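Local structure of FdtA domain-containing protein (Helicobacter canadensis MIT 98-5491, 7N67) at residues 80-84 against 85-89; 135-138 against 139-142; 143-146 against 147-150. The protein probably catalyses a 3,4-ketoisomerisation of a dTDP-linked keto sugar on the route to an unusual formylated sugar, and binds dTDP. One frame throughout, in Å; residues are numbered along the deposited sequence.

Interaction 1: 80-84 against 85-89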
ATOM      1  N   LEU B  80       9.340 -16.822  -0.988  1.00 27.18           N
ATOM      2  CA  LEU B  80       9.068 -15.397  -1.328  1.00 27.12           C
ATOM      3  C   LEU B  80       7.565 -15.151  -1.263  1.00 26.54           C
ATOM      4  O   LEU B  80       6.810 -15.995  -1.758  1.00 26.59           O
ATOM      5  CB  LEU B  80       9.587 -15.100  -2.738  1.00 27.60           C
ATOM      6  CG  LEU B  80      11.035 -14.642  -2.828  1.00 27.61           C
ATOM      7  CD1 LEU B  80      11.975 -15.714  -2.319  1.00 27.86           C
ATOM      8  CD2 LEU B  80      11.371 -14.244  -4.253  1.00 29.40           C
ATOM      9  N   ILE B  81       7.163 -14.040  -0.661  1.00 26.82           N
ATOM     10  CA  ILE B  81       5.745 -13.589  -0.596  1.00 25.75           C
ATOM     11  C   ILE B  81       5.704 -12.082  -0.858  1.00 24.67           C
ATOM     12  O   ILE B  81       6.365 -11.354  -0.106  1.00 21.27           O
ATOM     13  CB  ILE B  81       5.171 -13.941   0.779  1.00 25.97           C
ATOM     14  CG1 ILE B  81       5.400 -15.425   1.082  1.00 24.27           C
ATOM     15  CG2 ILE B  81       3.705 -13.541   0.846  1.00 27.83           C
ATOM     16  CD1 ILE B  81       5.103 -15.824   2.493  1.00 23.20           C
ATOM     17  N   MET B  82       5.018 -11.646  -1.917  1.00 25.33           N
ATOM     18  CA  MET B  82       4.705 -10.203  -2.131  1.00 26.33           C
ATOM     19  C   MET B  82       3.570  -9.809  -1.196  1.00 25.95           C
ATOM     20  O   MET B  82       2.412 -10.123  -1.503  1.00 24.20           O
ATOM     21  CB  MET B  82       4.269  -9.897  -3.566  1.00 26.83           C
ATOM     22  CG  MET B  82       5.395 -10.029  -4.554  1.00 28.14           C
ATOM     23  SD  MET B  82       6.825  -9.011  -4.112  1.00 28.70           S
ATOM     24  CE  MET B  82       6.137  -7.379  -4.378  1.00 30.04           C
ATOM     25  N   MET B  83       3.892  -9.100  -0.125  1.00 28.47           N
ATOM     26  CA  MET B  83       2.865  -8.652   0.846  1.00 34.66           C
ATOM     27  C   MET B  83       2.112  -7.435   0.295  1.00 31.25           C
ATOM     28  O   MET B  83       0.971  -7.238   0.704  1.00 33.83           O
ATOM     29  CB  MET B  83       3.481  -8.320   2.207  1.00 37.76           C
ATOM     30  CG  MET B  83       2.669  -8.902   3.326  1.00 45.64           C
ATOM     31  SD  MET B  83       3.728  -9.905   4.357  1.00 55.63           S
ATOM     32  CE  MET B  83       3.768  -8.854   5.805  1.00 65.75           C
ATOM     33  N   ASP B  84       2.751  -6.628  -0.546  1.00 29.23           N
ATOM     34  CA  ASP B  84       2.155  -5.403  -1.132  1.00 31.44           C
ATOM     35  C   ASP B  84       2.622  -5.269  -2.581  1.00 30.64           C
ATOM     36  O   ASP B  84       3.831  -5.354  -2.830  1.00 30.40           O
ATOM     37  CB  ASP B  84       2.503  -4.157  -0.322  1.00 31.23           C
ATOM     38  CG  ASP B  84       1.501  -3.034  -0.498  1.00 31.60           C
ATOM     39  OD1 ASP B  84       0.332  -3.338  -0.479  1.00 31.20           O
ATOM     40  OD2 ASP B  84       1.909  -1.861  -0.640  1.00 37.81           O
ATOM     41  N   GLY B  85       1.688  -5.069  -3.506  1.00 29.81           N
ATOM     42  CA  GLY B  85       2.031  -4.775  -4.907  1.00 28.48           C
ATOM     43  C   GLY B  85       2.523  -6.011  -5.615  1.00 26.99           C
ATOM     44  O   GLY B  85       2.194  -7.140  -5.179  1.00 27.72           O
ATOM     45  N   SER B  86       3.280  -5.813  -6.683  1.00 25.36           N
ATOM     46  CA  SER B  86       3.678  -6.896  -7.604  1.00 25.84           C
ATOM     47  C   SER B  86       5.167  -6.798  -7.852  1.00 28.68           C
ATOM     48  O   SER B  86       5.738  -5.668  -7.808  1.00 28.11           O
ATOM     49  CB  SER B  86       2.935  -6.811  -8.923  1.00 26.30           C
ATOM     50  OG  SER B  86       3.305  -5.643  -9.658  0.75 23.87           O
ATOM     51  N   CYS B  87       5.755  -7.925  -8.208  1.00 31.12           N
ATOM     52  CA  CYS B  87       7.020  -7.906  -8.960  1.00 33.31           C
ATOM     53  C   CYS B  87       7.129  -9.161  -9.819  1.00 32.68           C
ATOM     54  O   CYS B  87       6.267 -10.048  -9.707  1.00 33.37           O
ATOM     55  CB  CYS B  87       8.193  -7.693  -8.016  1.00 36.78           C
ATOM     56  SG  CYS B  87       8.974  -9.225  -7.482  1.00 38.12           S
ATOM     57  N   GLU B  88       8.113  -9.163 -10.712  1.00 31.87           N
ATOM     58  CA  GLU B  88       8.417 -10.303 -11.597  1.00 32.09           C
ATOM     59  C   GLU B  88       9.665 -11.005 -11.064  1.00 29.84           C
ATOM     60  O   GLU B  88      10.763 -10.430 -11.185  1.00 27.75           O
ATOM     61  CB  GLU B  88       8.590  -9.817 -13.034  1.00 32.36           C
ATOM     62  CG  GLU B  88       8.681 -10.968 -14.007  1.00 34.90           C
ATOM     63  CD  GLU B  88       9.000 -10.549 -15.425  1.00 37.70           C
ATOM     64  OE1 GLU B  88       9.468 -11.411 -16.201  1.00 36.78           O
ATOM     65  OE2 GLU B  88       8.792  -9.359 -15.738  1.00 40.87           O
ATOM     66  N   ILE B  89       9.496 -12.207 -10.511  1.00 31.36           N
ATOM     67  CA  ILE B  89      10.639 -13.090 -10.126  1.00 31.42           C
ATOM     68  C   ILE B  89      11.145 -13.777 -11.389  1.00 29.34           C
ATOM     69  O   ILE B  89      10.323 -14.396 -12.065  1.00 30.26           O
ATOM     70  CB  ILE B  89      10.271 -14.131  -9.052  1.00 31.71           C
ATOM     71  CG1 ILE B  89       9.463 -13.536  -7.893  1.00 32.78           C
ATOM     72  CG2 ILE B  89      11.536 -14.818  -8.562  1.00 33.54           C
ATOM     73  CD1 ILE B  89      10.105 -12.343  -7.251  1.00 32.98           C
TER
HETATM   74  O   HOH W   1       0.677  -8.695  -3.281  1.00 25.57           O
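A single water molecule bridges Met82 and Gly85 by donating one proton to each backbone carbonyl, 2.9 Å from Met82 O and likewise 2.9 Å from Gly85 O. It spans a corner where the chain leaves one sheet of the cupin fold, along strand 78-84, and enters the other, along strand 87-92. Such corners illustrate how a β-sandwich or barrel of this kind passes a single chain between its two layers. Just before the corner, Met83 and Asp84 both face Lys127 on the adjoining strand, a classic β bulge that breaks the regular pairing. Gly85 then takes a positive phi (74°), a backbone shape that glycine adopts readily.

Inside the corner the contact is apolar. Met82 folds back on itself in two steps. The turn at chi2 (-55°) sets its sulfur alongside that of the cysteine, Met82 SD lying 4.0 Å from Cys87 SG, and chi3 (-68°) then folds the methyl against the backbone at Ser86, with Met82 CE 3.7 Å from Ser86 C. Further from the turn, the side chains of Leu80 and Ile89 approach at a slant and meet by their terminal methyls, Leu80 CD2 and Ile89 CD1 being 3.8 Å apart. Met119 lies against Leu80, Cys87 and Ile89, joining the two strands' side chains in one core.

The carboxylate of Asp84 forms salt bridges with Lys127 of its own chain and with Lys127 of the second subunit. The chemistry is thus divided: dispersion and sulfur contacts fill the interior, while the bridging water gives a donor to each of two carbonyls at the corner.

Interaction 2: 135-138 against 139-142; sequences FYNE and NEYI. With TYD (thymidine-5'-diphosphate), chain E.
Asn137 and Asn139 open a short 3-10 turn with an Asx turn, in which the side-chain oxygen of the first residue accepts from the backbone N-H two positions on. This turn leads out of the loop after strand 127-132 and into the short strand 141-142 of the cupin fold. It is a small example of a loop whose own hydrogen bonds present side chains to a ligand.

The polar contacts come first. Asn139 N donates to Asn137 OD1 over 3.2 Å, and the backbone adds two further bonds, Glu140 N to Asn137 O at 3.0 Å and Tyr141 N to Glu138 O at 3.2 Å. All three donors stand above the plane of the carbonyl they meet. Within 135-138, the hydroxyl of Tyr136 donates to Glu138 OE2 at 2.8 Å, arriving from above the carboxylate plane. The other oxygen of that carboxylate is salt-bridged to Arg143, so Glu138 links a tyrosine and an arginine of the dTDP pocket.

Aromatic contacts follow. The rings of Tyr136 and Tyr141 are almost perpendicular, with planes at 83°, yet their approach is oblique, and they touch through CE1 of Tyr136 and CE1 of Tyr141, 3.7 Å apart. One face of the Tyr141 ring carries Glu138 OE2, and the ring pairs edge-to-face with His73.

The ligand contacts complete the set. A chi1 of 167° swings the Tyr136 ring away from its backbone N and onto the thymine, N3 of TYD sitting over the ring centre, 3.3 Å above the plane. From the other tyrosine, the hydroxyl Tyr141 OH comes to 3.3 Å from C5M, the thymine methyl.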
ATOM      1  N   PHE B 135      20.943 -18.623   8.531  1.00 34.30           N
ATOM      2  CA  PHE B 135      21.480 -17.296   8.902  1.00 33.76           C
ATOM      3  C   PHE B 135      22.199 -16.715   7.684  1.00 34.46           C
ATOM      4  O   PHE B 135      22.648 -17.485   6.814  1.00 35.43           O
ATOM      5  CB  PHE B 135      22.407 -17.413  10.115  1.00 35.74           C
ATOM      6  CG  PHE B 135      21.769 -18.076  11.309  1.00 40.11           C
ATOM      7  CD1 PHE B 135      21.163 -17.321  12.302  1.00 38.38           C
ATOM      8  CD2 PHE B 135      21.763 -19.463  11.440  1.00 42.99           C
ATOM      9  CE1 PHE B 135      20.566 -17.942  13.388  1.00 38.51           C
ATOM     10  CE2 PHE B 135      21.168 -20.082  12.534  1.00 38.70           C
ATOM     11  CZ  PHE B 135      20.568 -19.317  13.503  1.00 38.20           C
ATOM     12  N   TYR B 136      22.274 -15.389   7.610  1.00 34.86           N
ATOM     13  CA  TYR B 136      22.844 -14.632   6.468  1.00 35.62           C
ATOM     14  C   TYR B 136      24.338 -14.924   6.406  1.00 37.61           C
ATOM     15  O   TYR B 136      25.035 -14.679   7.391  1.00 40.42           O
ATOM     16  CB  TYR B 136      22.619 -13.130   6.646  1.00 33.51           C
ATOM     17  CG  TYR B 136      23.405 -12.223   5.732  1.00 33.26           C
ATOM     18  CD1 TYR B 136      23.293 -12.314   4.359  1.00 35.36           C
ATOM     19  CD2 TYR B 136      24.194 -11.206   6.237  1.00 35.54           C
ATOM     20  CE1 TYR B 136      23.969 -11.440   3.524  1.00 36.54           C
ATOM     21  CE2 TYR B 136      24.882 -10.323   5.419  1.00 34.29           C
ATOM     22  CZ  TYR B 136      24.776 -10.443   4.049  1.00 35.97           C
ATOM     23  OH  TYR B 136      25.456  -9.594   3.213  1.00 35.76           O
ATOM     24  N   ASN B 137      24.809 -15.424   5.276  1.00 38.61           N
ATOM     25  CA  ASN B 137      26.266 -15.557   5.031  1.00 40.26           C
ATOM     26  C   ASN B 137      26.610 -14.891   3.696  1.00 39.60           C
ATOM     27  O   ASN B 137      26.446 -15.563   2.661  1.00 37.41           O
ATOM     28  CB  ASN B 137      26.701 -17.022   5.067  1.00 38.36           C
ATOM     29  CG  ASN B 137      28.171 -17.189   5.387  1.00 38.68           C
ATOM     30  OD1 ASN B 137      28.984 -16.283   5.174  1.00 37.31           O
ATOM     31  ND2 ASN B 137      28.514 -18.350   5.917  1.00 38.90           N
ATOM     32  N   GLU B 138      27.107 -13.646   3.724  1.00 38.87           N
ATOM     33  CA  GLU B 138      27.592 -12.948   2.501  1.00 42.73           C
ATOM     34  C   GLU B 138      28.605 -13.824   1.747  1.00 42.09           C
ATOM     35  O   GLU B 138      28.604 -13.776   0.498  1.00 40.30           O
ATOM     36  CB  GLU B 138      28.194 -11.591   2.846  1.00 43.77           C
ATOM     37  CG  GLU B 138      28.659 -10.819   1.626  1.00 47.25           C
ATOM     38  CD  GLU B 138      27.601 -10.496   0.580  1.00 53.41           C
ATOM     39  OE1 GLU B 138      27.984 -10.019  -0.523  1.00 56.41           O
ATOM     40  OE2 GLU B 138      26.399 -10.693   0.870  1.00 55.27           O
ATOM     41  N   ASN B 139      29.406 -14.620   2.465  1.00 44.18           N
ATOM     42  CA  ASN B 139      30.453 -15.494   1.874  1.00 46.60           C
ATOM     43  C   ASN B 139      29.822 -16.512   0.923  1.00 44.43           C
ATOM     44  O   ASN B 139      30.485 -16.832  -0.072  1.00 44.44           O
ATOM     45  CB  ASN B 139      31.261 -16.261   2.923  1.00 55.74           C
ATOM     46  CG  ASN B 139      31.998 -15.358   3.885  1.00 60.69           C
ATOM     47  OD1 ASN B 139      32.262 -14.199   3.568  1.00 64.54           O
ATOM     48  ND2 ASN B 139      32.345 -15.887   5.049  1.00 61.67           N
ATOM     49  N   GLU B 140      28.618 -17.021   1.223  1.00 41.70           N
ATOM     50  CA  GLU B 140      27.968 -18.134   0.469  1.00 41.71           C
ATOM     51  C   GLU B 140      27.150 -17.605  -0.724  1.00 38.20           C
ATOM     52  O   GLU B 140      26.592 -18.448  -1.468  1.00 34.09           O
ATOM     53  CB  GLU B 140      27.093 -18.973   1.402  1.00 46.07           C
ATOM     54  CG  GLU B 140      27.906 -19.785   2.385  1.00 50.71           C
ATOM     55  CD  GLU B 140      28.970 -20.605   1.671  1.00 55.10           C
ATOM     56  OE1 GLU B 140      28.585 -21.393   0.758  1.00 50.05           O
ATOM     57  OE2 GLU B 140      30.177 -20.412   1.989  1.00 54.60           O
ATOM     58  N   TYR B 141      27.060 -16.278  -0.881  1.00 37.43           N
ATOM     59  CA  TYR B 141      26.393 -15.584  -2.020  1.00 38.04           C
ATOM     60  C   TYR B 141      27.249 -15.735  -3.284  1.00 38.57           C
ATOM     61  O   TYR B 141      28.475 -15.569  -3.239  1.00 41.76           O
ATOM     62  CB  TYR B 141      26.188 -14.093  -1.734  1.00 38.22           C
ATOM     63  CG  TYR B 141      24.866 -13.705  -1.117  1.00 39.52           C
ATOM     64  CD1 TYR B 141      24.498 -14.147   0.144  1.00 41.29           C
ATOM     65  CD2 TYR B 141      24.008 -12.836  -1.769  1.00 39.69           C
ATOM     66  CE1 TYR B 141      23.298 -13.771   0.723  1.00 42.57           C
ATOM     67  CE2 TYR B 141      22.808 -12.444  -1.206  1.00 42.07           C
ATOM     68  CZ  TYR B 141      22.451 -12.908   0.050  1.00 43.88           C
ATOM     69  OH  TYR B 141      21.262 -12.527   0.605  1.00 40.52           O
ATOM     70  N   ILE B 142      26.607 -16.054  -4.399  1.00 36.49           N
ATOM     71  CA  ILE B 142      27.200 -15.903  -5.756  1.00 34.08           C
ATOM     72  C   ILE B 142      26.484 -14.728  -6.414  1.00 32.74           C
ATOM     73  O   ILE B 142      25.269 -14.847  -6.626  1.00 30.81           O
ATOM     74  CB  ILE B 142      27.060 -17.222  -6.531  1.00 33.73           C
ATOM     75  CG1 ILE B 142      27.637 -18.378  -5.710  1.00 30.54           C
ATOM     76  CG2 ILE B 142      27.694 -17.100  -7.911  1.00 33.98           C
ATOM     77  CD1 ILE B 142      27.255 -19.732  -6.215  1.00 32.16           C
TER
HETATM   78  PA  TYD E 200      21.008  -7.550  -1.456  1.00 32.67           P
HETATM   79  O1A TYD E 200      21.544  -8.936  -1.546  1.00 30.26           O
HETATM   80  O2A TYD E 200      21.642  -6.482  -2.280  1.00 35.16           O
HETATM   81  O3A TYD E 200      19.428  -7.581  -1.688  1.00 27.97           O
HETATM   82  PB  TYD E 200      18.467  -8.225  -2.789  1.00 27.98           P
HETATM   83  O1B TYD E 200      17.077  -7.669  -2.482  1.00 26.72           O
HETATM   84  O2B TYD E 200      19.030  -7.726  -4.101  1.00 28.04           O
HETATM   85  O3B TYD E 200      18.527  -9.720  -2.660  1.00 25.75           O
HETATM   86  O5' TYD E 200      21.018  -7.064   0.067  1.00 33.32           O
HETATM   87  C5' TYD E 200      21.169  -5.652   0.309  1.00 32.82           C
HETATM   88  C4' TYD E 200      22.072  -5.490   1.502  1.00 33.64           C
HETATM   89  O4' TYD E 200      21.468  -6.150   2.638  1.00 31.88           O
HETATM   90  C3' TYD E 200      23.467  -6.089   1.320  1.00 33.86           C
HETATM   91  O3' TYD E 200      24.458  -5.193   1.800  1.00 33.62           O
HETATM   92  C2' TYD E 200      23.424  -7.346   2.174  1.00 34.86           C
HETATM   93  C1' TYD E 200      22.430  -6.978   3.267  1.00 34.29           C
HETATM   94  N1  TYD E 200      21.727  -8.140   3.857  1.00 36.12           N
HETATM   95  C2  TYD E 200      21.938  -8.418   5.193  1.00 34.40           C
HETATM   96  O2  TYD E 200      22.668  -7.739   5.905  1.00 32.32           O
HETATM   97  N3  TYD E 200      21.277  -9.531   5.655  1.00 32.59           N
HETATM   98  C4  TYD E 200      20.434 -10.365   4.941  1.00 31.64           C
HETATM   99  O4  TYD E 200      19.901 -11.333   5.501  1.00 31.95           O
HETATM  100  C5  TYD E 200      20.245 -10.009   3.555  1.00 32.62           C
HETATM  101  C5M TYD E 200      19.341 -10.861   2.712  1.00 31.06           C
HETATM  102  C6  TYD E 200      20.897  -8.934   3.083  1.00 35.04           C
HETATM  103  O   HOH W   2      30.348 -13.963  -2.069  1.00 45.86           O

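Interaction 3: 143-146 against 147-150. With TYD (thymidine-5'-diphosphate), chain E.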
ATOM      1  N   ARG B 143      27.189 -13.613  -6.611  1.00 32.11           N
ATOM      2  CA  ARG B 143      26.616 -12.347  -7.139  1.00 34.75           C
ATOM      3  C   ARG B 143      27.110 -12.095  -8.574  1.00 35.11           C
ATOM      4  O   ARG B 143      26.977 -10.940  -9.037  1.00 34.12           O
ATOM      5  CB  ARG B 143      27.008 -11.163  -6.245  1.00 36.35           C
ATOM      6  CG  ARG B 143      26.531 -11.262  -4.804  1.00 38.51           C
ATOM      7  CD  ARG B 143      26.787  -9.966  -4.057  1.00 39.95           C
ATOM      8  NE  ARG B 143      26.192  -9.953  -2.723  1.00 43.73           N
ATOM      9  CZ  ARG B 143      24.913  -9.712  -2.450  1.00 41.87           C
ATOM     10  NH1 ARG B 143      24.052  -9.476  -3.424  1.00 41.75           N
ATOM     11  NH2 ARG B 143      24.491  -9.722  -1.197  1.00 44.38           N
ATOM     12  N   ASP B 144      27.692 -13.104  -9.230  1.00 34.56           N
ATOM     13  CA  ASP B 144      28.184 -13.028 -10.632  1.00 35.16           C
ATOM     14  C   ASP B 144      27.555 -14.186 -11.401  1.00 33.11           C
ATOM     15  O   ASP B 144      27.732 -15.342 -10.949  1.00 32.72           O
ATOM     16  CB  ASP B 144      29.710 -13.101 -10.700  1.00 38.16           C
ATOM     17  CG  ASP B 144      30.265 -12.895 -12.099  1.00 41.17           C
ATOM     18  OD1 ASP B 144      30.236 -13.851 -12.914  1.00 43.08           O
ATOM     19  OD2 ASP B 144      30.690 -11.771 -12.373  1.00 46.49           O
ATOM     20  N   TYR B 145      26.868 -13.910 -12.515  1.00 31.90           N
ATOM     21  CA  TYR B 145      26.141 -14.958 -13.288  1.00 31.74           C
ATOM     22  C   TYR B 145      27.146 -15.968 -13.874  1.00 32.36           C
ATOM     23  O   TYR B 145      26.879 -17.220 -13.800  1.00 30.57           O
ATOM     24  CB  TYR B 145      25.215 -14.343 -14.342  1.00 30.13           C
ATOM     25  CG  TYR B 145      24.347 -15.370 -15.025  1.00 31.28           C
ATOM     26  CD1 TYR B 145      23.485 -16.186 -14.302  1.00 31.09           C
ATOM     27  CD2 TYR B 145      24.403 -15.554 -16.397  1.00 30.36           C
ATOM     28  CE1 TYR B 145      22.709 -17.156 -14.921  1.00 30.82           C
ATOM     29  CE2 TYR B 145      23.627 -16.511 -17.030  1.00 30.34           C
ATOM     30  CZ  TYR B 145      22.777 -17.312 -16.294  1.00 30.95           C
ATOM     31  OH  TYR B 145      22.029 -18.245 -16.946  1.00 32.34           O
ATOM     32  N   ASP B 146      28.278 -15.469 -14.397  1.00 32.08           N
ATOM     33  CA  ASP B 146      29.321 -16.300 -15.067  1.00 36.14           C
ATOM     34  C   ASP B 146      29.890 -17.298 -14.037  1.00 37.81           C
ATOM     35  O   ASP B 146      29.986 -18.516 -14.367  1.00 33.46           O
ATOM     36  CB  ASP B 146      30.382 -15.416 -15.740  1.00 35.95           C
ATOM     37  CG  ASP B 146      29.889 -14.607 -16.933  1.00 35.10           C
ATOM     38  OD1 ASP B 146      29.235 -15.169 -17.825  1.00 42.00           O
ATOM     39  OD2 ASP B 146      30.180 -13.429 -16.979  1.00 35.95           O
ATOM     40  N   GLU B 147      30.213 -16.802 -12.831  1.00 38.11           N
ATOM     41  CA  GLU B 147      30.599 -17.589 -11.626  1.00 39.10           C
ATOM     42  C   GLU B 147      29.541 -18.673 -11.355  1.00 37.72           C
ATOM     43  O   GLU B 147      29.931 -19.850 -11.098  1.00 35.52           O
ATOM     44  CB  GLU B 147      30.767 -16.626 -10.448  1.00 45.99           C
ATOM     45  CG  GLU B 147      31.602 -17.163  -9.293  1.00 52.01           C
ATOM     46  CD  GLU B 147      31.609 -16.282  -8.043  1.00 58.57           C
ATOM     47  OE1 GLU B 147      32.207 -16.705  -7.025  1.00 58.89           O
ATOM     48  OE2 GLU B 147      31.020 -15.167  -8.078  1.00 56.05           O
ATOM     49  N   PHE B 148      28.252 -18.320 -11.441  1.00 33.61           N
ATOM     50  CA  PHE B 148      27.127 -19.264 -11.199  1.00 32.65           C
ATOM     51  C   PHE B 148      27.163 -20.382 -12.251  1.00 32.23           C
ATOM     52  O   PHE B 148      26.967 -21.557 -11.915  1.00 31.14           O
ATOM     53  CB  PHE B 148      25.775 -18.532 -11.174  1.00 33.40           C
ATOM     54  CG  PHE B 148      24.582 -19.453 -11.137  1.00 33.19           C
ATOM     55  CD1 PHE B 148      24.327 -20.242 -10.028  1.00 35.67           C
ATOM     56  CD2 PHE B 148      23.742 -19.580 -12.227  1.00 32.16           C
ATOM     57  CE1 PHE B 148      23.256 -21.123 -10.013  1.00 35.39           C
ATOM     58  CE2 PHE B 148      22.662 -20.451 -12.201  1.00 31.60           C
ATOM     59  CZ  PHE B 148      22.418 -21.216 -11.095  1.00 32.14           C
ATOM     60  N   LEU B 149      27.408 -20.055 -13.520  1.00 36.81           N
ATOM     61  CA  LEU B 149      27.380 -21.086 -14.599  1.00 37.89           C
ATOM     62  C   LEU B 149      28.562 -22.049 -14.409  1.00 37.93           C
ATOM     63  O   LEU B 149      28.344 -23.299 -14.423  1.00 32.63           O
ATOM     64  CB  LEU B 149      27.380 -20.400 -15.972  1.00 36.97           C
ATOM     65  CG  LEU B 149      26.094 -19.650 -16.320  1.00 36.58           C
ATOM     66  CD1 LEU B 149      26.251 -18.881 -17.614  1.00 36.87           C
ATOM     67  CD2 LEU B 149      24.890 -20.589 -16.407  1.00 38.72           C
ATOM     68  N   ARG B 150      29.753 -21.498 -14.163  1.00 40.11           N
ATOM     69  CA  ARG B 150      30.954 -22.299 -13.799  1.00 43.82           C
ATOM     70  C   ARG B 150      30.601 -23.263 -12.655  1.00 44.02           C
ATOM     71  O   ARG B 150      30.850 -24.480 -12.822  1.00 46.96           O
ATOM     72  CB  ARG B 150      32.121 -21.369 -13.457  1.00 45.37           C
ATOM     73  CG  ARG B 150      32.728 -20.700 -14.678  1.00 47.92           C
ATOM     74  CD  ARG B 150      34.078 -20.105 -14.376  1.00 49.03           C
ATOM     75  NE  ARG B 150      33.914 -18.881 -13.621  1.00 49.16           N
ATOM     76  CZ  ARG B 150      33.744 -17.676 -14.154  1.00 50.55           C
ATOM     77  NH1 ARG B 150      33.627 -16.617 -13.365  1.00 50.26           N
ATOM     78  NH2 ARG B 150      33.691 -17.526 -15.467  1.00 50.05           N
TER
HETATM   79  PA  TYD E 200      21.008  -7.550  -1.456  1.00 32.67           P
HETATM   80  O1A TYD E 200      21.544  -8.936  -1.546  1.00 30.26           O
HETATM   81  O2A TYD E 200      21.642  -6.482  -2.280  1.00 35.16           O
HETATM   82  O3A TYD E 200      19.428  -7.581  -1.688  1.00 27.97           O
HETATM   83  PB  TYD E 200      18.467  -8.225  -2.789  1.00 27.98           P
HETATM   84  O1B TYD E 200      17.077  -7.669  -2.482  1.00 26.72           O
HETATM   85  O2B TYD E 200      19.030  -7.726  -4.101  1.00 28.04           O
HETATM   86  O3B TYD E 200      18.527  -9.720  -2.660  1.00 25.75           O
HETATM   87  O5' TYD E 200      21.018  -7.064   0.067  1.00 33.32           O
HETATM   88  C5' TYD E 200      21.169  -5.652   0.309  1.00 32.82           C
HETATM   89  C4' TYD E 200      22.072  -5.490   1.502  1.00 33.64           C
HETATM   90  O4' TYD E 200      21.468  -6.150   2.638  1.00 31.88           O
HETATM   91  C3' TYD E 200      23.467  -6.089   1.320  1.00 33.86           C
HETATM   92  O3' TYD E 200      24.458  -5.193   1.800  1.00 33.62           O
HETATM   93  C2' TYD E 200      23.424  -7.346   2.174  1.00 34.86           C
HETATM   94  C1' TYD E 200      22.430  -6.978   3.267  1.00 34.29           C
HETATM   95  N1  TYD E 200      21.727  -8.140   3.857  1.00 36.12           N
HETATM   96  C2  TYD E 200      21.938  -8.418   5.193  1.00 34.40           C
HETATM   97  O2  TYD E 200      22.668  -7.739   5.905  1.00 32.32           O
HETATM   98  N3  TYD E 200      21.277  -9.531   5.655  1.00 32.59           N
HETATM   99  C4  TYD E 200      20.434 -10.365   4.941  1.00 31.64           C
HETATM  100  O4  TYD E 200      19.901 -11.333   5.501  1.00 31.95           O
HETATM  101  C5  TYD E 200      20.245 -10.009   3.555  1.00 32.62           C
HETATM  102  C5M TYD E 200      19.341 -10.861   2.712  1.00 31.06           C
HETATM  103  C6  TYD E 200      20.897  -8.934   3.083  1.00 35.04           C
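Two chi1 angles place the groups that start the helix: Asp144 (-174°) and Tyr145 (-173°) each set CG opposite the residue's own amide nitrogen. For Asp144 this turns OD1 back to Glu147 N, at 3.0 Å and nearly straight (169°), the amide meeting the anti side of the carboxylate close to its plane. For Tyr145 it lays the ring beside the next turn, where Leu149 covers one face. There Leu149 CG makes a CH-π contact 4.2 Å from the centroid of the Tyr145 ring. Leu149 CD1 touches Tyr145 CE2, while from the residue before it, Phe148, CD2 meets Tyr145 CE1 at 3.8 Å, at the edge of the phenylalanine ring.

This is an N-cap: Asp144 precedes helix 145-152, the terminal helix of this cupin-fold chain, and its carboxylate supplies an acceptor to a first-turn amide that has no preceding helical carbonyl. The regular i to i+4 bonds begin at once, with Phe148 N to Asp144 O, Leu149 N to Tyr145 O and Arg150 N to Asp146 O. A negative group at this end probably also interacts favourably with the helix dipole. Arg150 bends at chi3 and settles its guanidinium face over Asp146 O. At the outer end of the tyrosine, the hydroxyl is hydrogen-bonded to Asn92, and Trp116 pairs edge-to-face with the ring.

Arg143, just ahead of the cap, extends the other way to the ligand, while its NE is salt-bridged to Glu138. Its guanidinium grips one α-phosphate oxygen in its plane, NH1 at 3.2 Å and NH2 at 3.1 Å from O1A of TYD.

In the fold
From the N terminus, the three contacts follow in series; none nests within or crosses another. Interaction 1 closes the corner between strands 78-84 and 87-92, joining the two sheets in the buried interior. The chain then runs through the remaining strands before interaction 2 closes the loop from strand 127-132 into strand 141-142, at the edge of the five-stranded sheet. Interaction 3 follows directly, starting helix 145-152. Interactions 2 and 3 touch: Ile142 packs against Glu147 and Phe148, and both contacts reach the bound TYD. Interaction 1 lies across the chain's centre, about 23 Å from interaction 2 between centres.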